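Local atomic coordinates of Sso-CP2 metallo-carboxypetidase (Sulfolobus solfataricus, PDB entry 4MMO), a protein that probably hydrolyses peptides, releasing amino acids from their carboxyl ends as a zinc-dependent metallo-carboxypeptidase of the M20 family. Residues Thr7-Leu12 and Ala90-Asp95; Tyr404-His409 and Glu413-Asp418; Glu36-Val41 and Thr108-Leu113; Glu26-Leu31 and Gly50-Tyr55. All coordinates share one frame; numbering follows the deposited sequence.

In the fold
The four contacts tie the amino-terminal helices and the small antiparallel sheet to the zinc-binding core. Interactions 1 and 2 meet at that sheet, where Asp95 O lies 2.9 Å from Ile417 N, probably as a hydrogen bond. Interaction 1 packs against interaction 3 through Phe11 and Met110, and reaches interaction 4 through Glu10 OE1, 2.7 Å from Tyr30 OH. Interactions 3 and 4 share helix 24-39 and touch at Leu109 CD2 and Leu31 CD1, 3.8 Å apart. The bound zinc, held by His71, Asp104 and Glu163, is about 8 Å from the side chain of Ala408 in interaction 2, and about 12, 14 and 13 Å from those of Leu12, Met110 and Leu31 in interactions 1, 3 and 4.

Interaction 1: residues Thr7-Leu12 and Ala90-Asp95; sequences TLIEFL and ATIEND
Ile9, on the last turns of helix 3-12, and Ala90, just ahead of strand 91-93, bring their CA atoms to 5.8 Å, and no hydrogen bond joins the two backbones. Ala90 has left-handed helical backbone angles and, with Thr91, faces Tyr98 of the adjoining strand as a G1 beta bulge; its methyl group is directed at the helix. That methyl sits against two side chains one turn apart: Ala90 CB is 4.0 Å from Ile9 CG2 and 3.9 Å from Leu12 CB. Leu12 therefore touches through the root of its side chain, whereas Ile9 uses its branches. Ile9 CG1 lies beside the backbone N, anti to the carbonyl carbon (chi1 -63°), and the chain then bends again, which brings CD1 up to the oxygen end of the Ala90 carbonyl, 3.6 Å from Ala90 O. The same methyl group reaches across to strand 91-93, where Ile9 CD1 stands 4.1 Å from Ile92 CG1. Ile97 of strand 96-98 is shared by both sides, touching Leu8, Ile9, Leu12 and Ala90, so the helix rests on the antiparallel hairpin formed by 91-93 and 96-98. With only hydrocarbon groups and one carbonyl oxygen meeting here, attraction must come from dispersion and the exclusion of water, and the fit depends on shape, with the small Ala90 side chain setting how close the helix can come.

Interaction 2: residues Tyr404-His409 and Glu413-Asp418; sequences YYSNAH and ENIKID
Ser406 and Asn414 grip each other twice, once through the backbone and once through a hydroxyl. Asn414 N donates to Ser406 O at 3.0 Å, while Ser406 OG donates to Asn414 O at 2.9 Å, approaching in the carbonyl plane; Ser406 OG is also hydrogen-bonded to Gly403 N. Beside this pair, Tyr405 OH accepts a nearly straight bond from Lys416 N, 2.8 Å long with an angle of 166° at the hydrogen, and has a second partner in Asp419 OD2. The ring is put there by a chi1 of 60°, which sets CG between the backbone N and the carbonyl carbon. Lys416 CE lies over one face, 3.9 Å from the ring centroid and 17° off its normal, a CH-pi contact made by the extended lysine chain, and Ser406 OG is over the rim of the opposite face. Asn414 OD1 meets the ring edge, 3.4 Å from Tyr405 CD1, and Asn414 ND2 bonds to Asn412 O. A phenylalanine in place of Tyr405 would probably keep the ring packing but leave Lys416 N and Asp419 without their shared hydroxyl. Glu413, whose CA-H points at Ser406 O, has its carboxylate fully engaged: OE1 by Arg100 and Gly101 N, OE2 by Ser103 N and Asp104 N. That carboxylate thus sits at the start of helix 102-121, next to the zinc ligand Asp104, while Ile415 pairs with Ile97 in strand 96-98 and Lys416 is the N-cap of helix 417-433.

Interaction 3: residues Glu36-Val41 and Thr108-Leu113; sequences EKLLGV and TLMARL
Leu39 and Leu113 form the heart of a helix-to-helix contact made by apolar side chains, in which the carboxyl end of helix 24-39 packs against the middle of helix 102-121. Their side chains cross at about a right angle, with Leu39 CD1 3.7 Å from Leu113 CD2. Leu39 CG lies beside its backbone N, anti to the carbonyl carbon (chi1 -51°), and from there the other methyl, Leu39 CD2, comes 3.7 Å from Leu113 O. The two methyls of Leu113 are divided between neighbouring leucines, for its CD1 faces Leu38 CD1 at 4.4 Å. Leu38 CD1 is equally far, 4.4 Å, from Met110 SD, one turn earlier on helix 102-121. Both helices belong to the layer covering one face of the mixed sheet of the alpha/beta zinc-binding domain: Leu39 and Leu113 each touch Leu131 of strand 128-134, and Leu113 also meets Tyr133. Immediately beyond Leu39 the helix stops. Gly40, with a phi of 72°, leaves helical geometry while its N still bonds to Glu36 O, and Glu36 OE2 accepts from Ala43 N at the start of strand 43-46. Farther along helix 102-121, Leu38 continues onto Phe114 and Lys117, and Leu39 onto Ile116.

Interaction 4: residues Glu26-Leu31 and Gly50-Tyr55; sequences ETANYL and GHPVVY. With SO4 (sulfate ion), chain E.
Pro52 is the first residue of 50-55 to meet helix 24-39, its ring laid with CG 3.8 Å from Ala28 CB. The same proline also touches Ile24 and Asp25, one turn earlier on the helix. Val53 then turns its side chain away, and its backbone pairs with Glu46. Val54 faces the helix again, as the alternation of a strand demands. With CG1 anti to its backbone N (chi1 -174°), the other methyl, CG2, is the one that does the touching: Val54 CG2 lies 3.6 Å from Ala28 O and 4.2 Å from Leu31 CD2. It thus fits between two helix positions one turn apart, while the small Ala28 lets the strand come close. No hydrogen bond links 50-55 to 26-31, and the contact rests on apolar burial. At the amino end of the helix, Glu26 N donates to O2 of a sulfate ion, probably from the crystallisation liquor, at 3.2 Å; Gly23 N and Asp25 N hold the same ion, as suits an anion where helix N-H groups point outward. Helix 24-39 lies over the edge of the mixed sheet, where strand 53-58 runs between 43-46 and 128-134: Leu45 touches Ala28 and Val54, and Tyr133 touches Leu31 and Val54.

Interaction 1: residues Thr7-Leu12 and Ala90-Asp95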
loop_
_atom_site.group_PDB
_atom_site.type_symbol
_atom_site.label_atom_id
_atom_site.label_comp_id
_atom_site.label_asym_id
_atom_site.label_seq_id
_atom_site.Cartn_x
_atom_site.Cartn_y
_atom_site.Cartn_z
ATOM N N THR A 7 18.525 6.104 -38.397
ATOM C CA THR A 7 17.507 5.070 -38.266
ATOM C C THR A 7 17.225 4.775 -36.795
ATOM O O THR A 7 16.080 4.518 -36.417
ATOM C CB THR A 7 17.917 3.786 -38.999
ATOM O OG1 THR A 7 18.172 4.093 -40.372
ATOM C CG2 THR A 7 16.808 2.734 -38.921
ATOM N N LEU A 8 18.262 4.825 -35.965
ATOM C CA LEU A 8 18.086 4.598 -34.537
ATOM C C LEU A 8 17.183 5.678 -33.943
ATOM O O LEU A 8 16.265 5.370 -33.182
ATOM C CB LEU A 8 19.437 4.564 -33.814
ATOM C CG LEU A 8 19.383 4.593 -32.284
ATOM C CD1 LEU A 8 18.548 3.442 -31.740
ATOM C CD2 LEU A 8 20.788 4.559 -31.702
ATOM N N ILE A 9 17.452 6.936 -34.294
ATOM C CA ILE A 9 16.645 8.071 -33.837
ATOM C C ILE A 9 15.188 7.883 -34.239
ATOM O O ILE A 9 14.280 8.067 -33.430
ATOM C CB ILE A 9 17.154 9.408 -34.436
ATOM C CG1 ILE A 9 18.578 9.712 -33.962
ATOM C CG2 ILE A 9 16.220 10.572 -34.077
ATOM C CD1 ILE A 9 18.711 9.986 -32.477
ATOM N N GLU A 10 14.975 7.523 -35.499
ATOM C CA GLU A 10 13.639 7.263 -36.022
ATOM C C GLU A 10 12.938 6.175 -35.204
ATOM O O GLU A 10 11.765 6.302 -34.863
ATOM C CB GLU A 10 13.747 6.846 -37.490
ATOM C CG GLU A 10 12.436 6.565 -38.186
ATOM C CD GLU A 10 12.637 6.167 -39.638
ATOM O OE1 GLU A 10 13.507 5.305 -39.904
ATOM O OE2 GLU A 10 11.936 6.720 -40.512
ATOM N N PHE A 11 13.676 5.114 -34.886
ATOM C CA PHE A 11 13.157 3.992 -34.105
ATOM C C PHE A 11 12.770 4.463 -32.706
ATOM O O PHE A 11 11.697 4.128 -32.191
ATOM C CB PHE A 11 14.248 2.911 -34.003
ATOM C CG PHE A 11 13.770 1.569 -33.487
ATOM C CD1 PHE A 11 12.438 1.192 -33.559
ATOM C CD2 PHE A 11 14.683 0.674 -32.935
ATOM C CE1 PHE A 11 12.023 -0.049 -33.090
ATOM C CE2 PHE A 11 14.276 -0.566 -32.467
ATOM C CZ PHE A 11 12.945 -0.926 -32.541
ATOM N N LEU A 12 13.657 5.246 -32.103
ATOM C CA LEU A 12 13.492 5.709 -30.729
ATOM C C LEU A 12 12.325 6.687 -30.562
ATOM O O LEU A 12 11.766 6.812 -29.473
ATOM C CB LEU A 12 14.781 6.376 -30.249
ATOM C CG LEU A 12 15.957 5.453 -29.902
ATOM C CD1 LEU A 12 17.213 6.269 -29.635
ATOM C CD2 LEU A 12 15.629 4.590 -28.693
ATOM N N ALA A 90 14.171 11.532 -28.488
ATOM C CA ALA A 90 15.465 11.053 -28.984
ATOM C C ALA A 90 16.374 12.241 -29.257
ATOM O O ALA A 90 17.021 12.326 -30.299
ATOM C CB ALA A 90 15.291 10.207 -30.234
ATOM N N THR A 91 16.392 13.169 -28.310
ATOM C CA THR A 91 17.192 14.375 -28.421
ATOM C C THR A 91 18.670 14.038 -28.343
ATOM O O THR A 91 19.088 13.241 -27.502
ATOM C CB THR A 91 16.846 15.356 -27.287
ATOM O OG1 THR A 91 15.496 15.810 -27.445
ATOM C CG2 THR A 91 17.789 16.558 -27.283
ATOM N N ILE A 92 19.455 14.657 -29.218
ATOM C CA ILE A 92 20.903 14.518 -29.177
ATOM C C ILE A 92 21.502 15.676 -28.394
ATOM O O ILE A 92 21.259 16.841 -28.705
ATOM C CB ILE A 92 21.515 14.479 -30.590
ATOM C CG1 ILE A 92 20.959 13.288 -31.370
ATOM C CG2 ILE A 92 23.037 14.384 -30.509
ATOM C CD1 ILE A 92 21.311 13.288 -32.843
ATOM N N GLU A 93 22.285 15.347 -27.375
ATOM C CA GLU A 93 22.946 16.355 -26.563
ATOM C C GLU A 93 24.101 15.718 -25.802
ATOM O O GLU A 93 23.957 14.634 -25.237
ATOM C CB GLU A 93 21.953 16.992 -25.591
ATOM C CG GLU A 93 22.510 18.190 -24.838
ATOM C CD GLU A 93 21.437 19.001 -24.136
ATOM O OE1 GLU A 93 20.239 18.678 -24.289
ATOM O OE2 GLU A 93 21.794 19.967 -23.428
ATOM N N ASN A 94 25.244 16.397 -25.796
ATOM C CA ASN A 94 26.449 15.882 -25.156
ATOM C C ASN A 94 26.867 14.548 -25.765
ATOM O O ASN A 94 27.297 13.641 -25.055
ATOM C CB ASN A 94 26.235 15.721 -23.649
ATOM C CG ASN A 94 25.490 16.891 -23.035
ATOM O OD1 ASN A 94 24.481 16.710 -22.351
ATOM N ND2 ASN A 94 25.982 18.100 -23.280
ATOM N N ASP A 95 26.726 14.434 -27.083
ATOM C CA ASP A 95 27.081 13.216 -27.808
ATOM C C ASP A 95 26.336 11.999 -27.263
ATOM O O ASP A 95 26.841 10.872 -27.305
ATOM C CB ASP A 95 28.594 12.982 -27.765
ATOM C CG ASP A 95 29.367 14.039 -28.530
ATOM O OD1 ASP A 95 29.397 13.964 -29.778
ATOM O OD2 ASP A 95 29.946 14.940 -27.887
#

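Interaction 2: residues Tyr404-His409 and Glu413-Asp418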
loop_
_atom_site.group_PDB
_atom_site.type_symbol
_atom_site.label_atom_id
_atom_site.label_comp_id
_atom_site.label_asym_id
_atom_site.label_seq_id
_atom_site.Cartn_x
_atom_site.Cartn_y
_atom_site.Cartn_z
ATOM N N TYR A 404 26.323 1.858 -17.715
ATOM C CA TYR A 404 25.927 2.121 -16.336
ATOM C C TYR A 404 25.278 3.497 -16.215
ATOM O O TYR A 404 24.425 3.722 -15.360
ATOM C CB TYR A 404 27.161 2.050 -15.434
ATOM C CG TYR A 404 26.863 2.063 -13.952
ATOM C CD1 TYR A 404 26.143 1.034 -13.360
ATOM C CD2 TYR A 404 27.324 3.092 -13.139
ATOM C CE1 TYR A 404 25.878 1.036 -12.003
ATOM C CE2 TYR A 404 27.064 3.102 -11.781
ATOM C CZ TYR A 404 26.342 2.071 -11.218
ATOM O OH TYR A 404 26.082 2.076 -9.867
ATOM N N TYR A 405 25.704 4.408 -17.083
ATOM C CA TYR A 405 25.217 5.784 -17.108
ATOM C C TYR A 405 23.808 5.891 -17.683
ATOM O O TYR A 405 23.184 6.948 -17.611
ATOM C CB TYR A 405 26.150 6.628 -17.982
ATOM C CG TYR A 405 26.219 6.131 -19.414
ATOM C CD1 TYR A 405 25.305 6.565 -20.366
ATOM C CD2 TYR A 405 27.186 5.213 -19.807
ATOM C CE1 TYR A 405 25.355 6.104 -21.666
ATOM C CE2 TYR A 405 27.244 4.747 -21.109
ATOM C CZ TYR A 405 26.325 5.194 -22.035
ATOM O OH TYR A 405 26.378 4.735 -23.335
ATOM N N SER A 406 23.316 4.797 -18.256
ATOM C CA SER A 406 22.171 4.852 -19.163
ATOM C C SER A 406 20.805 5.122 -18.523
ATOM O O SER A 406 19.873 5.499 -19.226
ATOM C CB SER A 406 22.096 3.562 -19.980
ATOM O OG SER A 406 23.091 3.542 -20.988
ATOM N N ASN A 407 20.682 4.927 -17.215
ATOM C CA ASN A 407 19.411 5.146 -16.524
ATOM C C ASN A 407 18.249 4.367 -17.153
ATOM O O ASN A 407 17.161 4.909 -17.361
ATOM C CB ASN A 407 19.073 6.643 -16.470
ATOM C CG ASN A 407 19.896 7.395 -15.440
ATOM O OD1 ASN A 407 20.203 6.872 -14.368
ATOM N ND2 ASN A 407 20.254 8.634 -15.760
ATOM N N ALA A 408 18.486 3.097 -17.463
ATOM C CA ALA A 408 17.419 2.227 -17.938
ATOM C C ALA A 408 16.447 1.953 -16.792
ATOM O O ALA A 408 16.861 1.804 -15.641
ATOM C CB ALA A 408 17.990 0.927 -18.477
ATOM N N HIS A 409 15.156 1.891 -17.105
ATOM C CA HIS A 409 14.129 1.712 -16.082
ATOM C C HIS A 409 14.107 2.920 -15.148
ATOM O O HIS A 409 13.909 2.784 -13.939
ATOM N N GLU A 413 16.588 8.242 -19.693
ATOM C CA GLU A 413 17.378 7.154 -20.243
ATOM C C GLU A 413 18.150 7.649 -21.458
ATOM O O GLU A 413 17.618 8.407 -22.270
ATOM C CB GLU A 413 16.484 5.981 -20.644
ATOM C CG GLU A 413 17.234 4.847 -21.332
ATOM C CD GLU A 413 16.322 3.708 -21.732
ATOM O OE1 GLU A 413 15.163 3.684 -21.264
ATOM O OE2 GLU A 413 16.755 2.846 -22.528
ATOM N N ASN A 414 19.400 7.210 -21.585
ATOM C CA ASN A 414 20.242 7.639 -22.695
ATOM C C ASN A 414 21.392 6.680 -22.984
ATOM O O ASN A 414 21.770 5.882 -22.129
ATOM C CB ASN A 414 20.822 9.018 -22.395
ATOM C CG ASN A 414 21.868 8.977 -21.301
ATOM O OD1 ASN A 414 23.051 8.783 -21.569
ATOM N ND2 ASN A 414 21.436 9.147 -20.058
ATOM N N ILE A 415 21.938 6.765 -24.196
ATOM C CA ILE A 415 23.162 6.046 -24.550
ATOM C C ILE A 415 24.154 6.982 -25.241
ATOM O O ILE A 415 23.762 7.873 -25.997
ATOM C CB ILE A 415 22.888 4.819 -25.458
ATOM C CG1 ILE A 415 22.226 5.231 -26.775
ATOM C CG2 ILE A 415 22.008 3.815 -24.734
ATOM C CD1 ILE A 415 22.512 4.284 -27.903
ATOM N N LYS A 416 25.440 6.785 -24.972
ATOM C CA LYS A 416 26.476 7.519 -25.682
ATOM C C LYS A 416 26.466 7.077 -27.137
ATOM O O LYS A 416 26.423 5.881 -27.431
ATOM C CB LYS A 416 27.849 7.262 -25.062
ATOM C CG LYS A 416 28.018 7.829 -23.664
ATOM C CD LYS A 416 29.377 7.482 -23.085
ATOM C CE LYS A 416 29.432 7.766 -21.591
ATOM N NZ LYS A 416 30.728 7.360 -20.980
ATOM N N ILE A 417 26.491 8.046 -28.044
ATOM C CA ILE A 417 26.502 7.752 -29.469
ATOM C C ILE A 417 27.707 6.879 -29.821
ATOM O O ILE A 417 27.610 5.993 -30.670
ATOM C CB ILE A 417 26.484 9.055 -30.306
ATOM C CG1 ILE A 417 25.115 9.733 -30.162
ATOM C CG2 ILE A 417 26.793 8.769 -31.778
ATOM C CD1 ILE A 417 24.941 11.022 -30.946
ATOM N N ASP A 418 28.833 7.115 -29.155
ATOM C CA ASP A 418 30.042 6.332 -29.401
ATOM C C ASP A 418 29.863 4.880 -28.958
ATOM O O ASP A 418 30.437 3.966 -29.554
ATOM C CB ASP A 418 31.246 6.952 -28.683
ATOM C CG ASP A 418 31.668 8.287 -29.282
ATOM O OD1 ASP A 418 31.268 8.590 -30.428
ATOM O OD2 ASP A 418 32.409 9.031 -28.605
#

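Interaction 3: residues Glu36-Val41 and Thr108-Leu113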
loop_
_atom_site.group_PDB
_atom_site.type_symbol
_atom_site.label_atom_id
_atom_site.label_comp_id
_atom_site.label_asym_id
_atom_site.label_seq_id
_atom_site.Cartn_x
_atom_site.Cartn_y
_atom_site.Cartn_z
ATOM N N GLU A 36 13.371 -5.499 -43.538
ATOM C CA GLU A 36 13.341 -5.804 -44.963
ATOM C C GLU A 36 14.177 -4.806 -45.754
ATOM O O GLU A 36 14.907 -5.181 -46.668
ATOM C CB GLU A 36 11.901 -5.795 -45.477
ATOM C CG GLU A 36 11.028 -6.871 -44.855
ATOM C CD GLU A 36 9.611 -6.861 -45.384
ATOM O OE1 GLU A 36 9.071 -5.762 -45.624
ATOM O OE2 GLU A 36 9.037 -7.955 -45.561
ATOM N N LYS A 37 14.065 -3.532 -45.394
ATOM C CA LYS A 37 14.814 -2.476 -46.060
ATOM C C LYS A 37 16.314 -2.695 -45.908
ATOM O O LYS A 37 17.057 -2.681 -46.890
ATOM C CB LYS A 37 14.428 -1.115 -45.477
ATOM C CG LYS A 37 15.185 0.073 -46.059
ATOM C CD LYS A 37 15.057 1.288 -45.155
ATOM C CE LYS A 37 15.901 2.448 -45.651
ATOM N NZ LYS A 37 15.361 3.042 -46.903
ATOM N N LEU A 38 16.753 -2.896 -44.670
ATOM C CA LEU A 38 18.178 -2.946 -44.359
ATOM C C LEU A 38 18.858 -4.229 -44.831
ATOM O O LEU A 38 19.970 -4.179 -45.345
ATOM C CB LEU A 38 18.395 -2.765 -42.854
ATOM C CG LEU A 38 17.973 -1.412 -42.274
ATOM C CD1 LEU A 38 18.121 -1.408 -40.762
ATOM C CD2 LEU A 38 18.778 -0.277 -42.886
ATOM N N LEU A 39 18.193 -5.369 -44.660
ATOM C CA LEU A 39 18.811 -6.664 -44.946
ATOM C C LEU A 39 18.387 -7.249 -46.292
ATOM O O LEU A 39 19.042 -8.151 -46.811
ATOM C CB LEU A 39 18.489 -7.661 -43.832
ATOM C CG LEU A 39 18.765 -7.183 -42.404
ATOM C CD1 LEU A 39 18.588 -8.335 -41.428
ATOM C CD2 LEU A 39 20.153 -6.563 -42.262
ATOM N N GLY A 40 17.292 -6.747 -46.852
ATOM C CA GLY A 40 16.832 -7.202 -48.153
ATOM C C GLY A 40 16.246 -8.605 -48.143
ATOM O O GLY A 40 16.219 -9.279 -49.172
ATOM N N VAL A 41 15.782 -9.045 -46.978
ATOM C CA VAL A 41 15.093 -10.325 -46.843
ATOM C C VAL A 41 13.639 -10.070 -46.476
ATOM O O VAL A 41 13.253 -8.934 -46.210
ATOM C CB VAL A 41 15.732 -11.210 -45.748
ATOM C CG1 VAL A 41 17.158 -11.566 -46.116
ATOM C CG2 VAL A 41 15.688 -10.512 -44.386
ATOM N N THR A 108 20.598 -1.447 -28.786
ATOM C CA THR A 108 21.276 -2.729 -28.970
ATOM C C THR A 108 20.627 -3.513 -30.104
ATOM O O THR A 108 21.309 -4.193 -30.868
ATOM C CB THR A 108 21.238 -3.567 -27.681
ATOM O OG1 THR A 108 21.818 -2.815 -26.609
ATOM C CG2 THR A 108 22.004 -4.881 -27.853
ATOM N N LEU A 109 19.307 -3.405 -30.219
ATOM C CA LEU A 109 18.574 -4.123 -31.257
ATOM C C LEU A 109 19.000 -3.629 -32.629
ATOM O O LEU A 109 19.195 -4.421 -33.553
ATOM C CB LEU A 109 17.062 -3.938 -31.070
ATOM C CG LEU A 109 16.091 -4.698 -31.985
ATOM C CD1 LEU A 109 14.712 -4.735 -31.333
ATOM C CD2 LEU A 109 15.958 -4.086 -33.376
ATOM N N MET A 110 19.150 -2.316 -32.750
ATOM C CA MET A 110 19.408 -1.685 -34.039
ATOM C C MET A 110 20.880 -1.821 -34.427
ATOM O O MET A 110 21.206 -1.977 -35.605
ATOM C CB MET A 110 19.013 -0.206 -33.988
ATOM C CG MET A 110 19.088 0.510 -35.323
ATOM S SD MET A 110 17.930 -0.133 -36.542
ATOM C CE MET A 110 16.360 0.290 -35.795
ATOM N N ALA A 111 21.760 -1.749 -33.432
ATOM C CA ALA A 111 23.187 -1.951 -33.655
ATOM C C ALA A 111 23.417 -3.298 -34.326
ATOM O O ALA A 111 24.089 -3.383 -35.354
ATOM C CB ALA A 111 23.951 -1.874 -32.342
ATOM N N ARG A 112 22.826 -4.344 -33.756
ATOM C CA ARG A 112 22.969 -5.692 -34.289
ATOM C C ARG A 112 22.492 -5.772 -35.735
ATOM O O ARG A 112 23.116 -6.437 -36.563
ATOM C CB ARG A 112 22.191 -6.691 -33.435
ATOM C CG ARG A 112 22.747 -6.872 -32.037
ATOM C CD ARG A 112 21.901 -7.840 -31.234
ATOM N NE ARG A 112 22.486 -8.119 -29.926
ATOM C CZ ARG A 112 21.934 -8.909 -29.012
ATOM N NH1 ARG A 112 20.775 -9.503 -29.255
ATOM N NH2 ARG A 112 22.540 -9.101 -27.849
ATOM N N LEU A 113 21.390 -5.089 -36.032
ATOM C CA LEU A 113 20.828 -5.075 -37.384
ATOM C C LEU A 113 21.793 -4.459 -38.387
ATOM O O LEU A 113 21.952 -4.961 -39.498
ATOM C CB LEU A 113 19.514 -4.288 -37.416
ATOM C CG LEU A 113 18.200 -5.068 -37.414
ATOM C CD1 LEU A 113 17.030 -4.092 -37.427
ATOM C CD2 LEU A 113 18.103 -6.010 -38.601
#

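Interaction 4: residues Glu26-Leu31 and Gly50-Tyr55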
loop_
_atom_site.group_PDB
_atom_site.type_symbol
_atom_site.label_atom_id
_atom_site.label_comp_id
_atom_site.label_asym_id
_atom_site.label_seq_id
_atom_site.Cartn_x
_atom_site.Cartn_y
_atom_site.Cartn_z
ATOM N N GLU A 26 2.402 -0.069 -34.277
ATOM C CA GLU A 26 3.129 0.775 -35.222
ATOM C C GLU A 26 4.610 0.412 -35.226
ATOM O O GLU A 26 5.222 0.260 -36.283
ATOM C CB GLU A 26 2.963 2.253 -34.865
ATOM N N THR A 27 5.177 0.277 -34.031
ATOM C CA THR A 27 6.589 -0.036 -33.881
ATOM C C THR A 27 6.922 -1.376 -34.524
ATOM O O THR A 27 7.891 -1.481 -35.271
ATOM C CB THR A 27 6.987 -0.053 -32.403
ATOM O OG1 THR A 27 6.707 1.230 -31.830
ATOM C CG2 THR A 27 8.479 -0.372 -32.238
ATOM N N ALA A 28 6.108 -2.391 -34.247
ATOM C CA ALA A 28 6.313 -3.715 -34.825
ATOM C C ALA A 28 6.272 -3.666 -36.349
ATOM O O ALA A 28 7.030 -4.365 -37.018
ATOM C CB ALA A 28 5.272 -4.691 -34.300
ATOM N N ASN A 29 5.387 -2.839 -36.895
ATOM C CA ASN A 29 5.264 -2.713 -38.343
ATOM C C ASN A 29 6.442 -1.970 -38.952
ATOM O O ASN A 29 6.940 -2.344 -40.011
ATOM C CB ASN A 29 3.959 -2.007 -38.717
ATOM C CG ASN A 29 2.870 -2.981 -39.117
ATOM O OD1 ASN A 29 2.957 -3.628 -40.161
ATOM N ND2 ASN A 29 1.838 -3.091 -38.287
ATOM N N TYR A 30 6.870 -0.904 -38.284
ATOM C CA TYR A 30 8.040 -0.158 -38.708
ATOM C C TYR A 30 9.249 -1.085 -38.676
ATOM O O TYR A 30 10.047 -1.125 -39.615
ATOM C CB TYR A 30 8.266 1.039 -37.783
ATOM C CG TYR A 30 9.653 1.630 -37.874
ATOM C CD1 TYR A 30 9.957 2.596 -38.824
ATOM C CD2 TYR A 30 10.662 1.221 -37.008
ATOM C CE1 TYR A 30 11.226 3.140 -38.908
ATOM C CE2 TYR A 30 11.935 1.757 -37.088
ATOM C CZ TYR A 30 12.211 2.715 -38.040
ATOM O OH TYR A 30 13.474 3.253 -38.122
ATOM N N LEU A 31 9.369 -1.846 -37.592
ATOM C CA LEU A 31 10.516 -2.727 -37.409
ATOM C C LEU A 31 10.544 -3.781 -38.508
ATOM O O LEU A 31 11.589 -4.025 -39.104
ATOM C CB LEU A 31 10.492 -3.378 -36.023
ATOM C CG LEU A 31 11.737 -4.173 -35.611
ATOM C CD1 LEU A 31 13.021 -3.341 -35.724
ATOM C CD2 LEU A 31 11.565 -4.690 -34.190
ATOM N N GLY A 50 -1.172 -11.897 -27.716
ATOM C CA GLY A 50 -0.972 -10.501 -27.360
ATOM C C GLY A 50 -0.207 -9.752 -28.438
ATOM O O GLY A 50 -0.516 -9.861 -29.626
ATOM N N HIS A 51 0.805 -8.995 -28.026
ATOM C CA HIS A 51 1.578 -8.186 -28.962
ATOM C C HIS A 51 2.300 -9.068 -29.982
ATOM O O HIS A 51 2.681 -10.198 -29.673
ATOM C CB HIS A 51 2.565 -7.308 -28.197
ATOM C CG HIS A 51 1.912 -6.429 -27.174
ATOM N ND1 HIS A 51 0.622 -5.966 -27.312
ATOM C CD2 HIS A 51 2.367 -5.937 -25.997
ATOM C CE1 HIS A 51 0.311 -5.220 -26.265
ATOM N NE2 HIS A 51 1.350 -5.186 -25.455
ATOM N N PRO A 52 2.478 -8.559 -31.210
ATOM C CA PRO A 52 3.014 -9.394 -32.287
ATOM C C PRO A 52 4.528 -9.560 -32.216
ATOM O O PRO A 52 5.214 -8.782 -31.553
ATOM C CB PRO A 52 2.635 -8.613 -33.543
ATOM C CG PRO A 52 2.684 -7.193 -33.107
ATOM C CD PRO A 52 2.237 -7.178 -31.662
ATOM N N VAL A 53 5.026 -10.574 -32.914
ATOM C CA VAL A 53 6.451 -10.866 -32.980
ATOM C C VAL A 53 6.956 -10.604 -34.394
ATOM O O VAL A 53 6.320 -11.002 -35.371
ATOM C CB VAL A 53 6.718 -12.344 -32.592
ATOM C CG1 VAL A 53 8.103 -12.797 -33.022
ATOM C CG2 VAL A 53 6.546 -12.535 -31.096
ATOM N N VAL A 54 8.096 -9.927 -34.501
ATOM C CA VAL A 54 8.751 -9.748 -35.792
ATOM C C VAL A 54 9.787 -10.846 -35.983
ATOM O O VAL A 54 10.668 -11.030 -35.144
ATOM C CB VAL A 54 9.454 -8.388 -35.902
ATOM C CG1 VAL A 54 10.002 -8.196 -37.313
ATOM C CG2 VAL A 54 8.504 -7.262 -35.542
ATOM N N TYR A 55 9.671 -11.567 -37.093
ATOM C CA TYR A 55 10.577 -12.656 -37.404
ATOM C C TYR A 55 11.182 -12.477 -38.789
ATOM O O TYR A 55 10.529 -11.976 -39.701
ATOM C CB TYR A 55 9.852 -14.002 -37.330
ATOM C CG TYR A 55 10.725 -15.165 -37.731
ATOM C CD1 TYR A 55 11.638 -15.711 -36.839
ATOM C CD2 TYR A 55 10.648 -15.713 -39.005
ATOM C CE1 TYR A 55 12.442 -16.773 -37.198
ATOM C CE2 TYR A 55 11.450 -16.777 -39.375
ATOM C CZ TYR A 55 12.349 -17.301 -38.467
ATOM O OH TYR A 55 13.156 -18.361 -38.823
HETATM S S SO4 E . -0.840 0.681 -31.326
HETATM O O1 SO4 E . -2.248 0.619 -31.717
HETATM O O2 SO4 E . -0.024 1.001 -32.496
HETATM O O3 SO4 E . -0.659 1.718 -30.310
HETATM O O4 SO4 E . -0.433 -0.613 -30.779
#